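Local coordinates for iron binding protein FbpA (Mannheimia haemolytica, PDB 1Q35) that binds ferric iron and, as a periplasmic solute-binding protein, probably hands it on for uptake into the bacterial cell, at residues Glu152-Glu157 / Ser222-Thr227; Leu122-Pro127 / Tyr192-Ser197; Ala52-Thr57 / Ala244-Leu249; Ser232-Ala237 / Lys248-Leu253. One frame throughout, in Å; residues are numbered along the deposited sequence.

From the N terminus, the chain first lays down 52-57, which waits until 244-249 to be met: interaction 3 closes a loop of 186 residues, and interactions 1 and 2 both lie within it. Those two cross, since their segments alternate in the order 122-127, 152-157, 192-197, 222-227, and they touch where Tyr154 packs on Leu122. Interaction 4 follows in series, a short return from strand 228-236 to helix 243-254, ending on the same helix as interaction 3. Interactions 3 and 4 lie side by side, centres 5 Å apart, and tie one sheet region to that helix; interactions 1 and 2 sit across the chain's centre from them.

Interaction 1 (Glu152-Glu157 / Ser222-Thr227); sequences EHYGIE and SGEHGT
His153 and His225 stack face to face, joining helix 141-168 to the loop between strands 216-219 and 228-236; with Tyr154 they make a small aromatic cluster at the protein surface. The imidazoles are the tight part. Their centroids lie 3.6 Å apart with the planes tilted by 18°, and the side chains run past each other in opposite directions, which places each CB over the other ring. The result is a pair of reciprocal CH-pi contacts, His153 CB over the His225 ring and His225 CB over the His153 ring. His225 CG lies anti to its carbonyl carbon (chi1 -56°), which swings the imidazole across the His153 ring. The two ND1 atoms come within 3.2 Å of each other, but the angle is wrong for a hydrogen bond: each sits above the other's ring toward its rim. His153 NE2 is held by Asp290, which helps fix the turn of that ring. On its opposite face His225 carries CG of its own neighbour Glu224, so it is sandwiched. A type I turn from Gly223 to Gly226 presents Glu224 and His225 to the helix.

The looser side is built through water. Tyr154 stands nearly perpendicular to His225, planes at 87°, and brings its OH to 3.4 Å from His225 CD2 near the plane of the imidazole. Glu224, its chain fully extended, reaches the Tyr154 hydroxyl through one water instead of directly. A second water bridges the segments from helix backbone to ring, donating to His153 O at 2.7 Å and bonding to His225 NE2 at 2.8 Å.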
# COMPACT_ATOMS: atom_id res chain seq x y z
N GLU A 152 -4.52 16.84 3.49
CA GLU A 152 -5.83 17.17 2.91
C GLU A 152 -6.83 17.52 4.01
O GLU A 152 -7.62 18.46 3.88
CB GLU A 152 -6.36 16.00 2.07
CG GLU A 152 -7.61 16.32 1.26
CD GLU A 152 -7.35 17.12 -0.01
OE1 GLU A 152 -6.23 17.65 -0.19
OE2 GLU A 152 -8.28 17.24 -0.83
N HIS A 153 -6.81 16.76 5.10
CA HIS A 153 -7.76 16.93 6.19
C HIS A 153 -7.43 18.09 7.13
O HIS A 153 -8.35 18.69 7.69
CB HIS A 153 -7.86 15.65 7.03
CG HIS A 153 -8.31 14.45 6.27
ND1 HIS A 153 -9.38 14.46 5.38
CD2 HIS A 153 -7.86 13.17 6.28
CE1 HIS A 153 -9.55 13.25 4.88
NE2 HIS A 153 -8.64 12.45 5.41
N TYR A 154 -6.15 18.38 7.33
CA TYR A 154 -5.72 19.24 8.44
C TYR A 154 -4.79 20.38 8.07
O TYR A 154 -4.57 21.27 8.89
CB TYR A 154 -5.00 18.41 9.50
CG TYR A 154 -5.80 17.25 10.03
CD1 TYR A 154 -5.31 15.95 9.92
CD2 TYR A 154 -7.04 17.43 10.63
CE1 TYR A 154 -6.03 14.87 10.40
CE2 TYR A 154 -7.77 16.36 11.12
CZ TYR A 154 -7.26 15.08 11.00
OH TYR A 154 -7.96 14.01 11.49
N GLY A 155 -4.22 20.35 6.87
CA GLY A 155 -3.21 21.32 6.47
C GLY A 155 -1.82 20.98 6.97
O GLY A 155 -1.63 20.06 7.78
N ILE A 156 -0.83 21.73 6.50
CA ILE A 156 0.57 21.38 6.77
C ILE A 156 1.05 21.75 8.16
O ILE A 156 1.98 21.12 8.66
CB ILE A 156 1.55 21.91 5.69
CG1 ILE A 156 1.66 23.44 5.71
CG2 ILE A 156 1.14 21.39 4.32
CD1 ILE A 156 2.79 23.95 4.83
N GLU A 157 0.47 22.75 8.80
CA GLU A 157 0.90 23.12 10.15
C GLU A 157 0.54 22.02 11.15
O GLU A 157 1.39 21.55 11.93
CB GLU A 157 0.32 24.46 10.59
CG GLU A 157 0.94 25.65 9.88
CD GLU A 157 0.36 26.98 10.33
OE1 GLU A 157 -0.65 27.00 11.07
OE2 GLU A 157 0.92 28.02 9.92
N SER A 222 -10.51 4.97 13.99
CA SER A 222 -11.92 5.32 13.87
C SER A 222 -12.18 6.74 14.37
O SER A 222 -13.25 7.03 14.91
CB SER A 222 -12.78 4.30 14.61
OG SER A 222 -12.38 4.18 15.96
N GLY A 223 -11.21 7.62 14.16
CA GLY A 223 -11.41 9.05 14.35
C GLY A 223 -12.23 9.65 13.22
O GLY A 223 -12.85 8.94 12.43
N GLU A 224 -12.18 10.97 13.12
CA GLU A 224 -13.02 11.73 12.20
C GLU A 224 -12.98 11.21 10.77
O GLU A 224 -14.01 11.12 10.10
CB GLU A 224 -12.55 13.19 12.23
CG GLU A 224 -13.35 14.13 11.33
CD GLU A 224 -12.89 15.57 11.41
OE1 GLU A 224 -13.51 16.42 10.73
OE2 GLU A 224 -11.92 15.87 12.13
N HIS A 225 -11.78 10.89 10.30
CA HIS A 225 -11.59 10.47 8.91
C HIS A 225 -11.26 8.99 8.77
O HIS A 225 -10.80 8.55 7.72
CB HIS A 225 -10.51 11.33 8.26
CG HIS A 225 -10.81 12.79 8.33
ND1 HIS A 225 -11.59 13.43 7.40
CD2 HIS A 225 -10.52 13.71 9.28
CE1 HIS A 225 -11.70 14.70 7.73
NE2 HIS A 225 -11.07 14.90 8.87
N GLY A 226 -11.51 8.21 9.82
CA GLY A 226 -11.46 6.77 9.72
C GLY A 226 -10.08 6.21 9.43
O GLY A 226 -9.06 6.76 9.83
N THR A 227 -10.07 5.09 8.72
CA THR A 227 -8.85 4.36 8.41
C THR A 227 -8.37 4.72 7.01
O THR A 227 -9.14 4.72 6.05
CB THR A 227 -9.13 2.85 8.50
OG1 THR A 227 -9.31 2.47 9.87
CG2 THR A 227 -7.96 2.03 8.01
O HOH W 1 -10.59 17.66 8.89
O HOH W 2 -9.73 14.75 13.42

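Interaction 2 (Leu122-Pro127 / Tyr192-Ser197); sequences LDLAKP and YSIGNS
Leu124 spreads its two methyls over two residues of strand 192-196. CD2 goes to Tyr192, 3.9 Å from CD2 of the tyrosine and almost as near to its CB and CG, so it meets the root of the aromatic ring and not its hydroxyl end. CD1 goes to Ile194, 3.9 Å from CG1, with the isoleucine CD1 just beyond. With CG anti to the carbonyl carbon (chi1 -61°), the leucine extends its fork to the strand although its CB does not aim there. All three residues are buried and the contact is purely apolar.

Tyr192 and Ile194, two apart on the strand, point to the same side, while Ser193 between them faces helix 178-187. Further out, Tyr129 meets the Tyr192 ring edge-to-face, and Ile105 and Phe119 also pack on Leu124. Asn169 ND2 hydrogen-bonds to Leu124 O, and a salt bridge from Lys126 NZ to Asp123 OD2 (2.6 Å) braces the turn.

This is a 3-10 segment packed on a strand of the central sheet of a periplasmic solute-binding protein, near the iron site: the side chain of Ile194 lies about 7 Å from that of Tyr142, which binds ferric iron in the metal-loaded protein; this model holds no iron there.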
# COMPACT_ATOMS: atom_id res chain seq x y z
N LEU A 122 -3.69 10.48 14.96
CA LEU A 122 -3.27 11.67 15.69
C LEU A 122 -2.94 11.39 17.15
O LEU A 122 -2.10 12.08 17.74
CB LEU A 122 -4.35 12.74 15.64
CG LEU A 122 -4.59 13.40 14.29
CD1 LEU A 122 -5.89 14.18 14.32
CD2 LEU A 122 -3.41 14.31 13.92
N ASP A 123 -3.61 10.42 17.75
CA ASP A 123 -3.37 10.10 19.16
C ASP A 123 -1.94 9.62 19.41
O ASP A 123 -1.40 9.84 20.49
CB ASP A 123 -4.42 9.13 19.67
CG ASP A 123 -5.79 9.77 19.71
OD1 ASP A 123 -6.73 9.25 19.11
OD2 ASP A 123 -6.00 10.87 20.26
N LEU A 124 -1.32 9.01 18.41
CA LEU A 124 0.06 8.52 18.53
C LEU A 124 1.10 9.62 18.74
O LEU A 124 2.23 9.32 19.12
CB LEU A 124 0.45 7.67 17.32
CG LEU A 124 -0.37 6.39 17.09
CD1 LEU A 124 0.10 5.72 15.81
CD2 LEU A 124 -0.27 5.45 18.27
N ALA A 125 0.73 10.88 18.48
CA ALA A 125 1.62 12.02 18.70
C ALA A 125 1.47 12.65 20.08
O ALA A 125 2.21 13.57 20.42
CB ALA A 125 1.38 13.07 17.63
N LYS A 126 0.53 12.16 20.88
CA LYS A 126 0.29 12.74 22.21
C LYS A 126 1.40 12.31 23.19
O LYS A 126 1.95 11.22 23.05
CB LYS A 126 -1.09 12.32 22.72
CG LYS A 126 -2.23 12.95 21.93
CD LYS A 126 -3.61 12.45 22.36
CE LYS A 126 -4.70 13.30 21.72
NZ LYS A 126 -6.08 12.77 21.98
N PRO A 127 1.73 13.17 24.16
CA PRO A 127 2.88 12.94 25.05
C PRO A 127 2.87 11.63 25.83
O PRO A 127 3.93 11.08 26.14
CB PRO A 127 2.83 14.12 26.03
CG PRO A 127 1.95 15.12 25.44
CD PRO A 127 1.06 14.45 24.45
N TYR A 192 3.00 0.22 20.09
CA TYR A 192 2.16 0.68 18.98
C TYR A 192 3.02 0.73 17.74
O TYR A 192 4.16 1.19 17.80
CB TYR A 192 1.64 2.10 19.23
CG TYR A 192 0.85 2.27 20.51
CD1 TYR A 192 1.49 2.40 21.74
CD2 TYR A 192 -0.55 2.32 20.50
CE1 TYR A 192 0.78 2.55 22.92
CE2 TYR A 192 -1.27 2.48 21.68
CZ TYR A 192 -0.60 2.58 22.88
OH TYR A 192 -1.31 2.72 24.05
N SER A 193 2.50 0.26 16.62
CA SER A 193 3.17 0.49 15.34
C SER A 193 2.16 0.85 14.26
O SER A 193 0.96 0.66 14.43
CB SER A 193 4.00 -0.73 14.91
OG SER A 193 3.17 -1.75 14.38
N ILE A 194 2.67 1.40 13.17
CA ILE A 194 1.87 1.65 11.98
C ILE A 194 2.32 0.66 10.92
O ILE A 194 3.52 0.46 10.73
CB ILE A 194 2.06 3.10 11.50
CG1 ILE A 194 1.56 4.09 12.56
CG2 ILE A 194 1.32 3.32 10.19
CD1 ILE A 194 1.87 5.54 12.25
N GLY A 195 1.39 0.04 10.22
CA GLY A 195 1.73 -0.88 9.15
C GLY A 195 0.52 -1.26 8.33
O GLY A 195 -0.60 -0.99 8.73
N ASN A 196 0.73 -1.90 7.19
CA ASN A 196 -0.38 -2.28 6.33
C ASN A 196 -1.06 -3.55 6.84
O ASN A 196 -0.41 -4.47 7.37
CB ASN A 196 0.07 -2.45 4.87
CG ASN A 196 0.32 -1.13 4.17
OD1 ASN A 196 -0.09 -0.07 4.64
ND2 ASN A 196 1.01 -1.19 3.04
N SER A 197 -2.37 -3.61 6.64
CA SER A 197 -3.23 -4.64 7.18
C SER A 197 -2.88 -6.05 6.71
O SER A 197 -2.84 -6.98 7.50
CB SER A 197 -4.68 -4.33 6.81
OG SER A 197 -4.83 -4.14 5.40

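Interaction 3 (Ala52-Thr57 / Ala244-Leu249); sequences ADVLLT and ANAVKL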
# COMPACT_ATOMS: atom_id res chain seq x y z
N ALA A 52 9.18 -1.63 -21.15
CA ALA A 52 8.14 -1.83 -20.14
C ALA A 52 6.76 -1.93 -20.76
O ALA A 52 6.38 -1.11 -21.59
CB ALA A 52 8.17 -0.70 -19.13
N ASP A 53 6.01 -2.96 -20.35
CA ASP A 53 4.59 -3.09 -20.68
C ASP A 53 3.71 -2.69 -19.51
O ASP A 53 2.80 -1.89 -19.66
CB ASP A 53 4.26 -4.53 -21.06
CG ASP A 53 4.76 -4.89 -22.42
OD1 ASP A 53 5.39 -5.95 -22.58
OD2 ASP A 53 4.56 -4.14 -23.40
N VAL A 54 4.00 -3.25 -18.34
CA VAL A 54 3.12 -3.20 -17.18
C VAL A 54 3.94 -2.80 -15.96
O VAL A 54 5.00 -3.36 -15.72
CB VAL A 54 2.48 -4.60 -16.96
CG1 VAL A 54 1.64 -4.66 -15.68
CG2 VAL A 54 1.64 -4.99 -18.18
N LEU A 55 3.48 -1.79 -15.23
CA LEU A 55 4.10 -1.38 -13.97
C LEU A 55 3.13 -1.70 -12.84
O LEU A 55 2.01 -1.17 -12.81
CB LEU A 55 4.47 0.11 -14.01
CG LEU A 55 4.98 0.63 -15.36
CD1 LEU A 55 5.17 2.14 -15.34
CD2 LEU A 55 6.27 -0.06 -15.78
N LEU A 56 3.53 -2.59 -11.94
CA LEU A 56 2.71 -3.02 -10.80
C LEU A 56 3.11 -2.24 -9.56
O LEU A 56 4.23 -2.38 -9.07
CB LEU A 56 2.86 -4.52 -10.55
CG LEU A 56 2.30 -5.43 -11.64
CD1 LEU A 56 2.71 -6.87 -11.39
CD2 LEU A 56 0.79 -5.33 -11.71
N THR A 57 2.19 -1.42 -9.07
CA THR A 57 2.46 -0.46 -8.01
C THR A 57 1.84 -0.87 -6.67
O THR A 57 0.97 -1.74 -6.62
CB THR A 57 1.88 0.90 -8.43
OG1 THR A 57 0.50 0.73 -8.78
CG2 THR A 57 2.55 1.41 -9.70
N ALA A 244 -1.32 -5.56 -26.35
CA ALA A 244 -2.44 -6.49 -26.30
C ALA A 244 -2.25 -7.50 -25.17
O ALA A 244 -3.20 -7.82 -24.46
CB ALA A 244 -2.60 -7.23 -27.62
N ASN A 245 -1.03 -7.99 -25.02
CA ASN A 245 -0.69 -8.91 -23.93
C ASN A 245 -0.74 -8.22 -22.56
O ASN A 245 -1.14 -8.83 -21.57
CB ASN A 245 0.68 -9.56 -24.16
CG ASN A 245 0.67 -10.58 -25.29
OD1 ASN A 245 -0.39 -11.01 -25.74
ND2 ASN A 245 1.85 -10.97 -25.75
N ALA A 246 -0.33 -6.96 -22.52
CA ALA A 246 -0.39 -6.17 -21.29
C ALA A 246 -1.84 -5.98 -20.85
O ALA A 246 -2.15 -6.09 -19.67
CB ALA A 246 0.28 -4.82 -21.48
N VAL A 247 -2.73 -5.72 -21.80
CA VAL A 247 -4.14 -5.57 -21.49
C VAL A 247 -4.70 -6.89 -20.97
O VAL A 247 -5.45 -6.90 -20.00
CB VAL A 247 -4.95 -5.07 -22.71
CG1 VAL A 247 -6.45 -5.17 -22.46
CG2 VAL A 247 -4.57 -3.64 -23.03
N LYS A 248 -4.33 -8.01 -21.59
CA LYS A 248 -4.78 -9.31 -21.11
C LYS A 248 -4.31 -9.58 -19.68
O LYS A 248 -5.04 -10.17 -18.89
CB LYS A 248 -4.34 -10.42 -22.06
CG LYS A 248 -5.16 -10.46 -23.35
CD LYS A 248 -4.66 -11.50 -24.33
CE LYS A 248 -5.56 -11.56 -25.57
NZ LYS A 248 -4.86 -12.10 -26.77
N LEU A 249 -3.09 -9.15 -19.34
CA LEU A 249 -2.58 -9.31 -17.98
C LEU A 249 -3.40 -8.51 -16.97
O LEU A 249 -3.80 -9.05 -15.94
CB LEU A 249 -1.10 -8.93 -17.89
CG LEU A 249 -0.51 -8.96 -16.48
CD1 LEU A 249 -0.69 -10.31 -15.80
CD2 LEU A 249 0.95 -8.60 -16.52
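Val54 and Ala246 make the closest apolar contact between strand 54-57 and helix 243-254: CG2 of the valine lies 3.6 Å from the alanine CB and nearly as close to Ala246 CA. The small alanine lets the strand side chain come down close to the helix backbone. One turn further on, Leu249 adds a second contact to Val54. Its CD2 is 4.0 Å from Val54 CG2 and 4.1 Å from Val54 CG1, so a single leucine methyl lies against both branches of the valine. That placement follows from the torsions: CG1 of Val54 is anti to its backbone N (chi1 175°), and both methyls are turned to the helix.

Asp53 adds its aliphatic part, with CB 4.0 Å from Ala246 CB. The polar end of this buried residue is engaged in a different direction. Its OD2 is gripped twice, by Ser240 OG and by the backbone N of Asn242 just ahead of the helix, while OD1 accepts from Asn5 N. The carboxylate thus links the loop leading into helix 243-254 to strand 3-8, and its negative charge is probably eased by these donors.

A helix laid on a mixed sheet is the alpha/beta layering of solute-binding protein lobes. Strand 54-57 runs parallel to strand 3-8 on one side and antiparallel to strand 228-236 on the other. Helix 243-254 packs on this part of the sheet, where Val6 touches Leu249, Val234 touches Val54, and Ile236 touches Ala246.

Interaction 4 (Ser232-Ala237 / Lys248-Leu253); sequences SGVVIA and KLIEYL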
# COMPACT_ATOMS: atom_id res chain seq x y z
N SER A 232 -2.96 -1.34 -4.27
CA SER A 232 -2.04 -1.90 -5.25
C SER A 232 -2.71 -1.67 -6.59
O SER A 232 -3.93 -1.63 -6.69
CB SER A 232 -1.72 -3.38 -5.02
OG SER A 232 -2.68 -4.24 -5.61
N GLY A 233 -1.92 -1.47 -7.63
CA GLY A 233 -2.49 -1.12 -8.91
C GLY A 233 -1.58 -1.40 -10.06
O GLY A 233 -0.57 -2.10 -9.95
N VAL A 234 -1.94 -0.83 -11.21
CA VAL A 234 -1.23 -1.12 -12.43
C VAL A 234 -1.45 -0.01 -13.44
O VAL A 234 -2.52 0.60 -13.50
CB VAL A 234 -1.63 -2.49 -13.00
CG1 VAL A 234 -3.10 -2.53 -13.41
CG2 VAL A 234 -0.73 -2.89 -14.14
N VAL A 235 -0.39 0.25 -14.21
CA VAL A 235 -0.43 1.13 -15.37
C VAL A 235 0.19 0.37 -16.55
O VAL A 235 1.10 -0.45 -16.37
CB VAL A 235 0.31 2.46 -15.13
CG1 VAL A 235 -0.19 3.15 -13.88
CG2 VAL A 235 1.81 2.26 -15.07
N ILE A 236 -0.31 0.64 -17.75
CA ILE A 236 0.34 0.17 -18.97
C ILE A 236 1.18 1.33 -19.50
O ILE A 236 0.70 2.45 -19.66
CB ILE A 236 -0.70 -0.35 -20.00
CG1 ILE A 236 -1.30 -1.66 -19.46
CG2 ILE A 236 -0.05 -0.56 -21.37
CD1 ILE A 236 -2.28 -2.35 -20.38
N ALA A 237 2.47 1.06 -19.71
CA ALA A 237 3.42 2.08 -20.13
C ALA A 237 3.06 2.66 -21.49
O ALA A 237 2.53 1.95 -22.37
CB ALA A 237 4.82 1.50 -20.15
N LYS A 248 -4.33 -8.01 -21.59
CA LYS A 248 -4.78 -9.31 -21.11
C LYS A 248 -4.31 -9.58 -19.68
O LYS A 248 -5.04 -10.17 -18.89
CB LYS A 248 -4.34 -10.42 -22.06
CG LYS A 248 -5.16 -10.46 -23.35
CD LYS A 248 -4.66 -11.50 -24.33
CE LYS A 248 -5.56 -11.56 -25.57
NZ LYS A 248 -4.86 -12.10 -26.77
N LEU A 249 -3.09 -9.15 -19.34
CA LEU A 249 -2.58 -9.31 -17.98
C LEU A 249 -3.40 -8.51 -16.97
O LEU A 249 -3.80 -9.05 -15.94
CB LEU A 249 -1.10 -8.93 -17.89
CG LEU A 249 -0.51 -8.96 -16.48
CD1 LEU A 249 -0.69 -10.31 -15.80
CD2 LEU A 249 0.95 -8.60 -16.52
N ILE A 250 -3.66 -7.23 -17.24
CA ILE A 250 -4.37 -6.43 -16.25
C ILE A 250 -5.84 -6.84 -16.17
O ILE A 250 -6.42 -6.83 -15.09
CB ILE A 250 -4.15 -4.90 -16.44
CG1 ILE A 250 -4.82 -4.34 -17.69
CG2 ILE A 250 -2.66 -4.59 -16.48
CD1 ILE A 250 -4.80 -2.83 -17.72
N GLU A 251 -6.43 -7.27 -17.29
CA GLU A 251 -7.76 -7.86 -17.27
C GLU A 251 -7.79 -9.13 -16.42
O GLU A 251 -8.72 -9.34 -15.65
CB GLU A 251 -8.24 -8.16 -18.70
CG GLU A 251 -8.60 -6.90 -19.48
CD GLU A 251 -8.96 -7.14 -20.94
OE1 GLU A 251 -9.65 -6.28 -21.52
OE2 GLU A 251 -8.56 -8.18 -21.50
N TYR A 252 -6.77 -9.96 -16.56
CA TYR A 252 -6.65 -11.18 -15.76
C TYR A 252 -6.56 -10.86 -14.27
O TYR A 252 -7.23 -11.49 -13.45
CB TYR A 252 -5.42 -11.99 -16.18
CG TYR A 252 -5.31 -13.33 -15.47
CD1 TYR A 252 -4.65 -13.45 -14.25
CD2 TYR A 252 -5.89 -14.47 -16.02
CE1 TYR A 252 -4.56 -14.67 -13.60
CE2 TYR A 252 -5.80 -15.70 -15.37
CZ TYR A 252 -5.13 -15.79 -14.17
OH TYR A 252 -5.04 -17.00 -13.52
N LEU A 253 -5.73 -9.88 -13.92
CA LEU A 253 -5.53 -9.52 -12.51
C LEU A 253 -6.80 -8.94 -11.89
O LEU A 253 -6.97 -9.02 -10.67
CB LEU A 253 -4.34 -8.56 -12.35
CG LEU A 253 -2.97 -9.17 -12.68
CD1 LEU A 253 -1.89 -8.10 -12.67
CD2 LEU A 253 -2.61 -10.31 -11.73
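Val234 and Ile236, two apart on strand 228-236, both pack on one helix residue, Ile250. Taken in order along the strand, Val234 comes first and makes the tighter contact. Both of its methyls close on one methyl of the isoleucine: Val234 CG2 lies at 3.5 Å, shorter than a usual carbon-carbon contact, and Val234 CG1 at 3.7 Å from Ile250 CG2. The isoleucine CG2 is thus held against the fork of the valine. At Ile236 the side chain extends from the strand, and its CD1 meets CD1 of Ile250 at 3.7 Å.

Ile250 reaches both because its two branches part: CG2 lies anti to the carbonyl carbon and goes to Val234, while CG1, set between the backbone N and the carbonyl carbon (chi1 70°), carries CD1 on to Ile236. All three side chains are buried, and the contact between strand and helix is wholly apolar.

After the strand the chain turns back into helix 243-254, which lies over the sheet it has just left, as expected in the alpha/beta lobes of this family. Val234 also touches Leu56 of the neighbouring strand 54-57 and Phe96 of strand 96-108, while Leu249 and Leu253 carry the helix's packing on to helix 16-26.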